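Local coordinates for protein L-talarate/Galactarate Dehydratase (Salmonella typhimurium, PDB 2PP0) that catalyses the magnesium-dependent dehydration of L-talarate and galactarate to 5-keto-4-deoxy-D-glucarate and, in competition with it, the epimerization of L-talarate to galactarate, at residues R159-C164 with R367-D372; D271-T276 with S295-P300; F357-E362 with L376-S381. All coordinates share one frame; numbering follows the deposited sequence.

Overall arrangement
Contact 2 is the most buried of the three: it pairs neighbouring parallel strands of the barrel domain of this enolase-superfamily fold, close to the magnesium ligand E252. Contacts 1 and 3 are partly buried and both border the second subunit. Contact 1 is an antiparallel strand pair in a mixed sheet, with an arginine and a tryptophan covering one serine, whereas contact 3 joins two irregular segments through a phenylalanine pair rimmed by polar side chains. Contacts 1 and 3 cross along the chain and touch at W369 N and E362 O, a probable hydrogen bond of 2.9 Å. Contact 2 lies within the chain loop that contact 1 closes, its centre about 30 Å from that of contact 3.

Contact 1 of 3, residues R159-C164 with R367-D372; sequences RDSVQC and RMWISD
S161 turns its OG between its own backbone N and carbonyl carbon (chi1 64°), and R367, bent at chi3 (74°), swings its guanidinium back over strand 161-164 to meet it. The arginine grips the serine side-on: NE reaches OG in the guanidinium plane at 2.8 Å, while NH2 bonds to S161 O at 3.0 Å, coming from above the carbonyl plane. Serine suits this place: its hydroxyl accepts from the arginine, and its slim CB lies over the indole of W369. There S161 CB makes a CH-pi contact, 3.6 Å from the centroid of the five-membered ring and almost on its normal. Q163 crosses the arginine, its backbone N over one guanidinium face and its CG 3.4 Å from R367 NH1.

The strands run antiparallel, with V162 and M368 as the hydrogen-bonded pair: V162 N to M368 O at 2.9 Å and M368 N to V162 O at 2.8 Å. Just beyond the ladder, I370 N bonds to D160 O, and one water donates to both D160 O and I370 O. On the face of V162 and M368, C164 SG rests against M368 CE at 3.9 Å.

R367 NH2 also forms a salt bridge with E344, which would offset the like charge of nearby R159, whose own NH1 bonds to Y341 O. The guanidinium is therefore oriented by both serine oxygens and a carboxylate.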
ATOM      1  N   ARG B 159       4.269  -9.151  12.694  1.00 29.51           N
ATOM      2  CA  ARG B 159       4.254  -9.645  14.070  1.00 30.95           C
ATOM      3  C   ARG B 159       2.833 -10.003  14.502  1.00 32.65           C
ATOM      4  O   ARG B 159       1.862  -9.482  13.949  1.00 33.40           O
ATOM      5  CB  ARG B 159       4.858  -8.599  15.018  1.00 31.21           C
ATOM      6  CG  ARG B 159       4.184  -7.223  14.985  1.00 28.43           C
ATOM      7  CD  ARG B 159       5.054  -6.178  15.688  1.00 28.62           C
ATOM      8  NE  ARG B 159       6.322  -5.957  14.986  1.00 28.26           N
ATOM      9  CZ  ARG B 159       6.444  -5.309  13.829  1.00 30.14           C
ATOM     10  NH1 ARG B 159       5.374  -4.797  13.226  1.00 26.68           N
ATOM     11  NH2 ARG B 159       7.637  -5.185  13.261  1.00 30.57           N
ATOM     12  N   ASP B 160       2.720 -10.896  15.486  1.00 33.04           N
ATOM     13  CA  ASP B 160       1.421 -11.349  15.989  1.00 35.39           C
ATOM     14  C   ASP B 160       0.969 -10.595  17.237  1.00 34.93           C
ATOM     15  O   ASP B 160      -0.152 -10.793  17.713  1.00 34.24           O
ATOM     16  CB  ASP B 160       1.462 -12.844  16.318  1.00 38.63           C
ATOM     17  CG  ASP B 160       1.896 -13.691  15.139  1.00 41.76           C
ATOM     18  OD1 ASP B 160       1.320 -13.533  14.040  1.00 42.48           O
ATOM     19  OD2 ASP B 160       2.812 -14.522  15.324  1.00 46.14           O
ATOM     20  N   SER B 161       1.856  -9.762  17.774  1.00 32.00           N
ATOM     21  CA  SER B 161       1.561  -8.958  18.952  1.00 32.36           C
ATOM     22  C   SER B 161       2.439  -7.707  18.891  1.00 31.63           C
ATOM     23  O   SER B 161       3.436  -7.683  18.166  1.00 31.26           O
ATOM     24  CB  SER B 161       1.845  -9.746  20.239  1.00 31.11           C
ATOM     25  OG  SER B 161       3.218 -10.063  20.367  1.00 33.85           O
ATOM     26  N   VAL B 162       2.073  -6.675  19.646  1.00 31.32           N
ATOM     27  CA  VAL B 162       2.833  -5.429  19.637  1.00 30.85           C
ATOM     28  C   VAL B 162       3.180  -4.928  21.040  1.00 30.85           C
ATOM     29  O   VAL B 162       2.337  -4.959  21.938  1.00 31.64           O
ATOM     30  CB  VAL B 162       2.038  -4.315  18.901  1.00 32.12           C
ATOM     31  CG1 VAL B 162       2.836  -3.014  18.884  1.00 30.99           C
ATOM     32  CG2 VAL B 162       1.721  -4.751  17.477  1.00 33.31           C
ATOM     33  N   GLN B 163       4.420  -4.466  21.218  1.00 32.18           N
ATOM     34  CA  GLN B 163       4.868  -3.921  22.505  1.00 33.39           C
ATOM     35  C   GLN B 163       3.854  -2.848  22.876  1.00 33.32           C
ATOM     36  O   GLN B 163       3.480  -2.040  22.033  1.00 33.43           O
ATOM     37  CB  GLN B 163       6.226  -3.229  22.380  1.00 36.21           C
ATOM     38  CG  GLN B 163       7.380  -4.073  21.925  1.00 38.47           C
ATOM     39  CD  GLN B 163       8.634  -3.238  21.758  1.00 37.57           C
ATOM     40  OE1 GLN B 163       8.667  -2.297  20.963  1.00 38.15           O
ATOM     41  NE2 GLN B 163       9.669  -3.573  22.510  1.00 38.14           N
ATOM     42  N   CYS B 164       3.442  -2.811  24.137  1.00 33.52           N
ATOM     43  CA  CYS B 164       2.448  -1.841  24.571  1.00 33.51           C
ATOM     44  C   CYS B 164       2.866  -1.082  25.835  1.00 33.88           C
ATOM     45  O   CYS B 164       3.412  -1.672  26.770  1.00 34.23           O
ATOM     46  CB  CYS B 164       1.122  -2.579  24.806  1.00 35.42           C
ATOM     47  SG  CYS B 164      -0.330  -1.547  25.081  1.00 39.33           S
ATOM     48  N   ARG B 367       3.052  -7.075  25.848  1.00 33.65           N
ATOM     49  CA  ARG B 367       2.583  -6.947  24.468  1.00 33.19           C
ATOM     50  C   ARG B 367       1.071  -7.140  24.322  1.00 33.21           C
ATOM     51  O   ARG B 367       0.440  -7.849  25.113  1.00 33.28           O
ATOM     52  CB  ARG B 367       3.311  -7.966  23.578  1.00 32.81           C
ATOM     53  CG  ARG B 367       4.833  -7.923  23.674  1.00 32.21           C
ATOM     54  CD  ARG B 367       5.470  -9.000  22.799  1.00 32.16           C
ATOM     55  NE  ARG B 367       5.418  -8.676  21.371  1.00 32.76           N
ATOM     56  CZ  ARG B 367       6.328  -7.944  20.735  1.00 29.84           C
ATOM     57  NH1 ARG B 367       7.370  -7.457  21.395  1.00 30.81           N
ATOM     58  NH2 ARG B 367       6.200  -7.699  19.439  1.00 31.48           N
ATOM     59  N   MET B 368       0.488  -6.503  23.311  1.00 32.31           N
ATOM     60  CA  MET B 368      -0.941  -6.643  23.065  1.00 33.65           C
ATOM     61  C   MET B 368      -1.047  -7.631  21.901  1.00 33.95           C
ATOM     62  O   MET B 368      -0.394  -7.462  20.867  1.00 34.47           O
ATOM     63  CB  MET B 368      -1.570  -5.287  22.707  1.00 33.56           C
ATOM     64  CG  MET B 368      -3.072  -5.177  23.012  1.00 36.04           C
ATOM     65  SD  MET B 368      -3.525  -5.391  24.780  1.00 31.08           S
ATOM     66  CE  MET B 368      -3.556  -3.683  25.343  1.00 37.25           C
ATOM     67  N   TRP B 369      -1.854  -8.672  22.078  1.00 33.01           N
ATOM     68  CA  TRP B 369      -1.996  -9.698  21.056  1.00 33.11           C
ATOM     69  C   TRP B 369      -3.164  -9.531  20.109  1.00 32.53           C
ATOM     70  O   TRP B 369      -4.249  -9.113  20.506  1.00 32.77           O
ATOM     71  CB  TRP B 369      -2.079 -11.077  21.717  1.00 34.62           C
ATOM     72  CG  TRP B 369      -0.785 -11.493  22.313  1.00 35.37           C
ATOM     73  CD1 TRP B 369      -0.206 -11.003  23.447  1.00 35.86           C
ATOM     74  CD2 TRP B 369       0.146 -12.424  21.755  1.00 35.95           C
ATOM     75  NE1 TRP B 369       1.033 -11.568  23.627  1.00 36.63           N
ATOM     76  CE2 TRP B 369       1.274 -12.444  22.601  1.00 35.86           C
ATOM     77  CE3 TRP B 369       0.139 -13.242  20.617  1.00 37.04           C
ATOM     78  CZ2 TRP B 369       2.384 -13.251  22.347  1.00 37.25           C
ATOM     79  CZ3 TRP B 369       1.245 -14.046  20.363  1.00 37.11           C
ATOM     80  CH2 TRP B 369       2.351 -14.043  21.226  1.00 36.95           C
ATOM     81  N   ILE B 370      -2.925  -9.863  18.841  1.00 31.75           N
ATOM     82  CA  ILE B 370      -3.962  -9.783  17.821  1.00 30.84           C
ATOM     83  C   ILE B 370      -4.786 -11.057  17.944  1.00 32.22           C
ATOM     84  O   ILE B 370      -4.240 -12.164  17.877  1.00 30.77           O
ATOM     85  CB  ILE B 370      -3.347  -9.728  16.405  1.00 32.02           C
ATOM     86  CG1 ILE B 370      -2.427  -8.510  16.276  1.00 31.53           C
ATOM     87  CG2 ILE B 370      -4.449  -9.675  15.361  1.00 30.88           C
ATOM     88  CD1 ILE B 370      -1.710  -8.437  14.941  1.00 31.74           C
ATOM     89  N   SER B 371      -6.093 -10.911  18.131  1.00 32.58           N
ATOM     90  CA  SER B 371      -6.960 -12.074  18.265  1.00 32.34           C
ATOM     91  C   SER B 371      -7.301 -12.633  16.890  1.00 33.28           C
ATOM     92  O   SER B 371      -6.948 -12.051  15.861  1.00 32.21           O
ATOM     93  CB  SER B 371      -8.247 -11.708  19.009  1.00 32.61           C
ATOM     94  OG  SER B 371      -9.138 -10.986  18.178  1.00 32.38           O
ATOM     95  N   ASP B 372      -7.987 -13.768  16.879  1.00 31.99           N
ATOM     96  CA  ASP B 372      -8.377 -14.408  15.633  1.00 32.89           C
ATOM     97  C   ASP B 372      -9.640 -13.782  15.053  1.00 31.97           C
ATOM     98  O   ASP B 372     -10.077 -14.156  13.968  1.00 32.86           O
ATOM     99  CB  ASP B 372      -8.609 -15.901  15.868  1.00 35.99           C
ATOM    100  CG  ASP B 372      -9.792 -16.165  16.778  1.00 38.72           C
ATOM    101  OD1 ASP B 372      -9.834 -15.599  17.892  1.00 42.98           O
ATOM    102  OD2 ASP B 372     -10.682 -16.937  16.380  1.00 43.20           O
TER
HETATM  103  O   HOH W   1      -1.731 -13.094  17.222  1.00 31.52           O

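Contact 2 of 3, residues D271-T276 with S295-P300; sequences DTPIAT and SDFVQP
P273 and F297 lie side by side and point the same way, the proline CB meeting the phenyl edge in the ring plane, 3.6 Å from F297 CE1. The compact proline ring can border the phenyl without covering its face, and W250 meets the same phenyl at an inclined angle. Next along, the small A275 sets its CB 3.6 Å from F297 CB. D296 crosses I274 obliquely and turns its carboxylate to the backbone: OD2 takes I274 N at 2.7 Å through its anti lone pair, away from the other oxygen. I274 O answers by accepting from both D296 N and F297 N, at 2.8 and 3.1 Å, so the aspartate and the isoleucine peptide are linked in both directions.

Strands 274-276 and 297-298 are parallel neighbours in the barrel, connected through helix 283-291 in a beta-alpha-beta unit; A275 pairs with F297 on one face and T276 with V298 on the other. Beside T276, S295 OG touches CG2 at 3.7 Å and donates to F297 O, which also receives a weak bond from T276 N.

At the C-terminal end Q299 N bonds to T276 O at 2.9 Å. The Q299 side chain, extended beyond CG (chi2 176°), lays its amide beside A275, with OE1 3.4 Å from A275 CB. Its length suits this place, since NE2 reaches on to hydrogen-bond E252, a magnesium ligand; Q299 is thus a second-shell residue, placed to help orient that carboxylate, with the catalytic H328 also close by.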
ATOM      1  N   ASP B 271      20.603  12.130  21.670  1.00 37.03           N
ATOM      2  CA  ASP B 271      20.755  10.710  21.376  1.00 37.06           C
ATOM      3  C   ASP B 271      19.402  10.062  21.633  1.00 36.82           C
ATOM      4  O   ASP B 271      19.020   9.105  20.960  1.00 37.55           O
ATOM      5  CB  ASP B 271      21.820  10.086  22.280  1.00 37.12           C
ATOM      6  CG  ASP B 271      23.228  10.281  21.741  1.00 37.65           C
ATOM      7  OD1 ASP B 271      23.376  10.937  20.688  1.00 38.43           O
ATOM      8  OD2 ASP B 271      24.186   9.775  22.366  1.00 37.68           O
ATOM      9  N   THR B 272      18.680  10.595  22.618  1.00 35.45           N
ATOM     10  CA  THR B 272      17.355  10.088  22.945  1.00 34.60           C
ATOM     11  C   THR B 272      16.451  10.343  21.750  1.00 33.76           C
ATOM     12  O   THR B 272      16.494  11.415  21.147  1.00 33.06           O
ATOM     13  CB  THR B 272      16.742  10.817  24.154  1.00 34.43           C
ATOM     14  OG1 THR B 272      17.576  10.631  25.301  1.00 37.65           O
ATOM     15  CG2 THR B 272      15.348  10.276  24.447  1.00 33.92           C
ATOM     16  N   PRO B 273      15.631   9.354  21.381  1.00 33.19           N
ATOM     17  CA  PRO B 273      14.728   9.527  20.243  1.00 32.32           C
ATOM     18  C   PRO B 273      13.680  10.605  20.500  1.00 31.87           C
ATOM     19  O   PRO B 273      13.258  10.818  21.638  1.00 31.40           O
ATOM     20  CB  PRO B 273      14.100   8.142  20.092  1.00 33.39           C
ATOM     21  CG  PRO B 273      15.209   7.228  20.548  1.00 33.65           C
ATOM     22  CD  PRO B 273      15.697   7.938  21.790  1.00 34.99           C
ATOM     23  N   ILE B 274      13.273  11.290  19.435  1.00 31.37           N
ATOM     24  CA  ILE B 274      12.247  12.330  19.532  1.00 30.25           C
ATOM     25  C   ILE B 274      11.022  11.772  18.819  1.00 29.28           C
ATOM     26  O   ILE B 274      11.152  11.153  17.766  1.00 29.59           O
ATOM     27  CB  ILE B 274      12.693  13.640  18.826  1.00 30.51           C
ATOM     28  CG1 ILE B 274      13.885  14.249  19.569  1.00 30.38           C
ATOM     29  CG2 ILE B 274      11.528  14.641  18.777  1.00 29.53           C
ATOM     30  CD1 ILE B 274      13.593  14.588  21.020  1.00 31.63           C
ATOM     31  N   ALA B 275       9.844  11.980  19.396  1.00 28.45           N
ATOM     32  CA  ALA B 275       8.606  11.489  18.804  1.00 28.88           C
ATOM     33  C   ALA B 275       7.577  12.604  18.659  1.00 29.63           C
ATOM     34  O   ALA B 275       7.526  13.513  19.485  1.00 29.61           O
ATOM     35  CB  ALA B 275       8.026  10.371  19.664  1.00 27.51           C
ATOM     36  N   THR B 276       6.763  12.531  17.609  1.00 29.39           N
ATOM     37  CA  THR B 276       5.721  13.528  17.397  1.00 29.17           C
ATOM     38  C   THR B 276       4.787  13.143  16.257  1.00 29.84           C
ATOM     39  O   THR B 276       5.062  12.199  15.498  1.00 28.09           O
ATOM     40  CB  THR B 276       6.321  14.920  17.088  1.00 29.17           C
ATOM     41  OG1 THR B 276       5.279  15.905  17.121  1.00 28.78           O
ATOM     42  CG2 THR B 276       6.973  14.928  15.707  1.00 29.15           C
ATOM     43  N   SER B 295      11.402  13.858  13.429  1.00 29.37           N
ATOM     44  CA  SER B 295      11.441  12.893  14.519  1.00 29.71           C
ATOM     45  C   SER B 295      11.932  11.484  14.188  1.00 30.05           C
ATOM     46  O   SER B 295      11.916  11.054  13.035  1.00 30.74           O
ATOM     47  CB  SER B 295      10.047  12.791  15.148  1.00 30.10           C
ATOM     48  OG  SER B 295       9.094  12.359  14.183  1.00 28.54           O
ATOM     49  N   ASP B 296      12.346  10.781  15.238  1.00 29.53           N
ATOM     50  CA  ASP B 296      12.844   9.410  15.154  1.00 30.15           C
ATOM     51  C   ASP B 296      11.662   8.440  15.151  1.00 30.30           C
ATOM     52  O   ASP B 296      11.723   7.363  14.547  1.00 30.09           O
ATOM     53  CB  ASP B 296      13.763   9.143  16.350  1.00 29.72           C
ATOM     54  CG  ASP B 296      14.922  10.126  16.411  1.00 32.45           C
ATOM     55  OD1 ASP B 296      15.805  10.049  15.534  1.00 31.40           O
ATOM     56  OD2 ASP B 296      14.941  10.982  17.322  1.00 33.07           O
ATOM     57  N   PHE B 297      10.593   8.827  15.843  1.00 29.97           N
ATOM     58  CA  PHE B 297       9.359   8.040  15.900  1.00 29.59           C
ATOM     59  C   PHE B 297       8.253   8.884  15.275  1.00 28.38           C
ATOM     60  O   PHE B 297       8.103  10.063  15.610  1.00 27.23           O
ATOM     61  CB  PHE B 297       8.941   7.725  17.346  1.00 30.45           C
ATOM     62  CG  PHE B 297       9.694   6.587  17.979  1.00 32.79           C
ATOM     63  CD1 PHE B 297      10.962   6.781  18.518  1.00 31.62           C
ATOM     64  CD2 PHE B 297       9.118   5.319  18.053  1.00 33.26           C
ATOM     65  CE1 PHE B 297      11.647   5.729  19.122  1.00 34.22           C
ATOM     66  CE2 PHE B 297       9.794   4.259  18.655  1.00 32.04           C
ATOM     67  CZ  PHE B 297      11.062   4.464  19.191  1.00 33.53           C
ATOM     68  N   VAL B 298       7.491   8.289  14.366  1.00 27.31           N
ATOM     69  CA  VAL B 298       6.383   8.984  13.723  1.00 27.33           C
ATOM     70  C   VAL B 298       5.114   8.487  14.406  1.00 30.23           C
ATOM     71  O   VAL B 298       4.873   7.276  14.479  1.00 28.50           O
ATOM     72  CB  VAL B 298       6.336   8.678  12.212  1.00 28.36           C
ATOM     73  CG1 VAL B 298       5.129   9.344  11.573  1.00 27.95           C
ATOM     74  CG2 VAL B 298       7.622   9.171  11.551  1.00 29.46           C
ATOM     75  N   GLN B 299       4.303   9.416  14.906  1.00 28.09           N
ATOM     76  CA  GLN B 299       3.087   9.053  15.621  1.00 28.45           C
ATOM     77  C   GLN B 299       1.784   9.495  14.969  1.00 29.50           C
ATOM     78  O   GLN B 299       1.141  10.456  15.413  1.00 28.31           O
ATOM     79  CB  GLN B 299       3.164   9.599  17.041  1.00 27.24           C
ATOM     80  CG  GLN B 299       4.402   9.117  17.772  1.00 28.67           C
ATOM     81  CD  GLN B 299       4.545   9.733  19.139  1.00 31.26           C
ATOM     82  OE1 GLN B 299       4.746  10.945  19.268  1.00 29.15           O
ATOM     83  NE2 GLN B 299       4.438   8.906  20.174  1.00 29.45           N
ATOM     84  N   PRO B 300       1.368   8.792  13.908  1.00 29.05           N
ATOM     85  CA  PRO B 300       0.126   9.167  13.246  1.00 28.64           C
ATOM     86  C   PRO B 300      -1.082   8.615  14.004  1.00 30.04           C
ATOM     87  O   PRO B 300      -0.954   7.726  14.851  1.00 29.39           O
ATOM     88  CB  PRO B 300       0.294   8.587  11.848  1.00 29.72           C
ATOM     89  CG  PRO B 300       1.075   7.326  12.107  1.00 31.40           C
ATOM     90  CD  PRO B 300       2.057   7.697  13.193  1.00 30.50           C
TER

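Contact 3 of 3, residues F357-E362 with L376-S381; sequences FNEQLE and LGFTLS
F357 and F378 form the apolar centre, their side chains crossing at about a right angle and their rings inclined at 39°, with centroids 4.9 Å apart. F378 CG lies over one face of the F357 ring, offset toward its rim, while F357 CD1 touches F378 CB at 3.6 Å. A phenyl suits position 378 because it offers a flank to F357 and a far tip to L361. L361 crosses that tip and sets its branched CG against CZ at 3.6 Å; on the F357 side, L380 CD2 makes a looser contact with CE1. E332 of helix 331-339 touches both phenyl groups, which thus pack on a helix of the barrel domain. L380 reaches I64 and E66 of strand 57-69, so the edge of the cluster borders the sheet formed mainly by the N-terminal part of the chain, in the second of the two domains of the enolase superfamily.

The backbones meet in a single bridge between F357 and L380, where N358 N bonds to T379 O at 3.0 Å, nearly along the C=O axis. T379 O also lies in the plane of the F357 ring, at its edge.

Toward solvent, E359 is bent at chi2 (84°), which turns its carboxylate against T379: OE1 takes T379 N at 2.7 Å on its syn side. Glutamate fits here because its second oxygen stays close to the threonine hydroxyl, with OE2 2.8 Å from T379 OG1. N358 OD1 lies 2.9 Å from the same OG1, and the two acceptors compete for one hydroxyl proton. Beyond them the amide of N358 packs on S381, whose own OG bonds to P355 O and caps the following helix at A384 N.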
ATOM      1  N   PHE B 357     -16.915  -1.560  23.179  1.00 34.54           N
ATOM      2  CA  PHE B 357     -16.922  -2.845  22.492  1.00 34.68           C
ATOM      3  C   PHE B 357     -17.192  -4.045  23.391  1.00 35.00           C
ATOM      4  O   PHE B 357     -16.905  -4.026  24.586  1.00 35.62           O
ATOM      5  CB  PHE B 357     -15.583  -3.028  21.781  1.00 35.31           C
ATOM      6  CG  PHE B 357     -15.180  -1.845  20.945  1.00 35.17           C
ATOM      7  CD1 PHE B 357     -15.880  -1.525  19.787  1.00 36.17           C
ATOM      8  CD2 PHE B 357     -14.116  -1.038  21.331  1.00 36.31           C
ATOM      9  CE1 PHE B 357     -15.525  -0.415  19.021  1.00 37.63           C
ATOM     10  CE2 PHE B 357     -13.752   0.075  20.573  1.00 35.85           C
ATOM     11  CZ  PHE B 357     -14.459   0.386  19.416  1.00 36.32           C
ATOM     12  N   ASN B 358     -17.736  -5.097  22.795  1.00 34.67           N
ATOM     13  CA  ASN B 358     -18.041  -6.318  23.524  1.00 36.15           C
ATOM     14  C   ASN B 358     -16.777  -7.116  23.812  1.00 36.78           C
ATOM     15  O   ASN B 358     -16.702  -7.833  24.813  1.00 37.92           O
ATOM     16  CB  ASN B 358     -19.017  -7.170  22.712  1.00 34.80           C
ATOM     17  CG  ASN B 358     -20.399  -6.563  22.650  1.00 35.70           C
ATOM     18  OD1 ASN B 358     -21.079  -6.635  21.629  1.00 38.63           O
ATOM     19  ND2 ASN B 358     -20.827  -5.967  23.754  1.00 31.56           N
ATOM     20  N   GLU B 359     -15.780  -6.978  22.940  1.00 35.45           N
ATOM     21  CA  GLU B 359     -14.522  -7.706  23.077  1.00 34.98           C
ATOM     22  C   GLU B 359     -13.386  -6.849  23.637  1.00 36.47           C
ATOM     23  O   GLU B 359     -13.354  -5.635  23.440  1.00 35.89           O
ATOM     24  CB  GLU B 359     -14.107  -8.270  21.714  1.00 34.80           C
ATOM     25  CG  GLU B 359     -15.220  -9.018  20.974  1.00 35.70           C
ATOM     26  CD  GLU B 359     -16.137  -8.101  20.174  1.00 37.75           C
ATOM     27  OE1 GLU B 359     -16.051  -6.864  20.332  1.00 37.18           O
ATOM     28  OE2 GLU B 359     -16.952  -8.622  19.384  1.00 38.82           O
ATOM     29  N   GLN B 360     -12.455  -7.491  24.334  1.00 35.48           N
ATOM     30  CA  GLN B 360     -11.309  -6.803  24.917  1.00 36.90           C
ATOM     31  C   GLN B 360     -10.025  -7.441  24.389  1.00 37.67           C
ATOM     32  O   GLN B 360      -9.998  -8.638  24.107  1.00 36.92           O
ATOM     33  CB  GLN B 360     -11.341  -6.910  26.446  1.00 37.25           C
ATOM     34  CG  GLN B 360     -12.603  -6.349  27.109  1.00 39.66           C
ATOM     35  CD  GLN B 360     -12.871  -4.894  26.747  1.00 42.57           C
ATOM     36  OE1 GLN B 360     -11.965  -4.057  26.776  1.00 42.87           O
ATOM     37  NE2 GLN B 360     -14.123  -4.585  26.418  1.00 42.28           N
ATOM     38  N   LEU B 361      -8.968  -6.644  24.255  1.00 36.37           N
ATOM     39  CA  LEU B 361      -7.686  -7.145  23.762  1.00 36.84           C
ATOM     40  C   LEU B 361      -6.866  -7.817  24.859  1.00 37.46           C
ATOM     41  O   LEU B 361      -6.940  -7.445  26.031  1.00 36.57           O
ATOM     42  CB  LEU B 361      -6.866  -6.009  23.146  1.00 36.37           C
ATOM     43  CG  LEU B 361      -7.367  -5.445  21.815  1.00 35.42           C
ATOM     44  CD1 LEU B 361      -6.554  -4.210  21.446  1.00 35.58           C
ATOM     45  CD2 LEU B 361      -7.261  -6.508  20.734  1.00 36.23           C
ATOM     46  N   GLU B 362      -6.072  -8.804  24.463  1.00 38.09           N
ATOM     47  CA  GLU B 362      -5.243  -9.546  25.400  1.00 38.79           C
ATOM     48  C   GLU B 362      -3.878  -8.900  25.609  1.00 37.79           C
ATOM     49  O   GLU B 362      -3.099  -8.762  24.667  1.00 37.64           O
ATOM     50  CB  GLU B 362      -5.054 -10.979  24.889  1.00 41.77           C
ATOM     51  CG  GLU B 362      -4.298 -11.904  25.838  1.00 46.49           C
ATOM     52  CD  GLU B 362      -3.917 -13.227  25.181  1.00 48.62           C
ATOM     53  OE1 GLU B 362      -4.788 -13.846  24.535  1.00 50.95           O
ATOM     54  OE2 GLU B 362      -2.746 -13.651  25.311  1.00 51.53           O
ATOM     55  N   LEU B 376     -11.521  -5.482  12.367  1.00 26.95           N
ATOM     56  CA  LEU B 376     -10.942  -4.844  13.542  1.00 28.60           C
ATOM     57  C   LEU B 376     -11.043  -5.794  14.731  1.00 28.31           C
ATOM     58  O   LEU B 376     -10.265  -5.703  15.676  1.00 28.34           O
ATOM     59  CB  LEU B 376     -11.676  -3.532  13.856  1.00 28.08           C
ATOM     60  CG  LEU B 376     -11.565  -2.459  12.772  1.00 27.39           C
ATOM     61  CD1 LEU B 376     -12.459  -1.261  13.110  1.00 28.13           C
ATOM     62  CD2 LEU B 376     -10.107  -2.036  12.653  1.00 29.00           C
ATOM     63  N   GLY B 377     -12.014  -6.704  14.677  1.00 30.01           N
ATOM     64  CA  GLY B 377     -12.193  -7.661  15.756  1.00 31.21           C
ATOM     65  C   GLY B 377     -12.992  -7.127  16.934  1.00 34.00           C
ATOM     66  O   GLY B 377     -12.794  -7.552  18.072  1.00 34.80           O
ATOM     67  N   PHE B 378     -13.900  -6.198  16.664  1.00 34.47           N
ATOM     68  CA  PHE B 378     -14.715  -5.611  17.722  1.00 36.15           C
ATOM     69  C   PHE B 378     -16.149  -5.417  17.266  1.00 34.02           C
ATOM     70  O   PHE B 378     -16.398  -5.141  16.094  1.00 34.46           O
ATOM     71  CB  PHE B 378     -14.146  -4.243  18.136  1.00 38.83           C
ATOM     72  CG  PHE B 378     -12.830  -4.315  18.875  1.00 43.06           C
ATOM     73  CD1 PHE B 378     -12.781  -4.725  20.205  1.00 45.23           C
ATOM     74  CD2 PHE B 378     -11.643  -3.947  18.247  1.00 44.61           C
ATOM     75  CE1 PHE B 378     -11.574  -4.766  20.900  1.00 46.86           C
ATOM     76  CE2 PHE B 378     -10.426  -3.984  18.933  1.00 45.90           C
ATOM     77  CZ  PHE B 378     -10.392  -4.393  20.262  1.00 46.86           C
ATOM     78  N   THR B 379     -17.093  -5.575  18.190  1.00 33.35           N
ATOM     79  CA  THR B 379     -18.504  -5.357  17.886  1.00 33.54           C
ATOM     80  C   THR B 379     -18.995  -4.299  18.872  1.00 32.34           C
ATOM     81  O   THR B 379     -18.560  -4.269  20.021  1.00 32.68           O
ATOM     82  CB  THR B 379     -19.355  -6.637  18.049  1.00 34.37           C
ATOM     83  OG1 THR B 379     -19.286  -7.091  19.404  1.00 36.74           O
ATOM     84  CG2 THR B 379     -18.856  -7.730  17.114  1.00 34.69           C
ATOM     85  N   LEU B 380     -19.879  -3.423  18.416  1.00 32.99           N
ATOM     86  CA  LEU B 380     -20.411  -2.361  19.265  1.00 33.69           C
ATOM     87  C   LEU B 380     -21.245  -2.911  20.416  1.00 34.33           C
ATOM     88  O   LEU B 380     -22.153  -3.717  20.211  1.00 35.13           O
ATOM     89  CB  LEU B 380     -21.254  -1.399  18.431  1.00 33.09           C
ATOM     90  CG  LEU B 380     -20.485  -0.601  17.374  1.00 33.78           C
ATOM     91  CD1 LEU B 380     -21.460   0.181  16.506  1.00 32.58           C
ATOM     92  CD2 LEU B 380     -19.493   0.335  18.061  1.00 34.28           C
ATOM     93  N   SER B 381     -20.925  -2.464  21.625  1.00 34.16           N
ATOM     94  CA  SER B 381     -21.618  -2.896  22.833  1.00 34.75           C
ATOM     95  C   SER B 381     -22.924  -2.140  23.016  1.00 37.05           C
ATOM     96  O   SER B 381     -23.201  -1.173  22.303  1.00 35.54           O
ATOM     97  CB  SER B 381     -20.751  -2.618  24.048  1.00 34.79           C
ATOM     98  OG  SER B 381     -20.718  -1.221  24.285  1.00 33.10           O
TER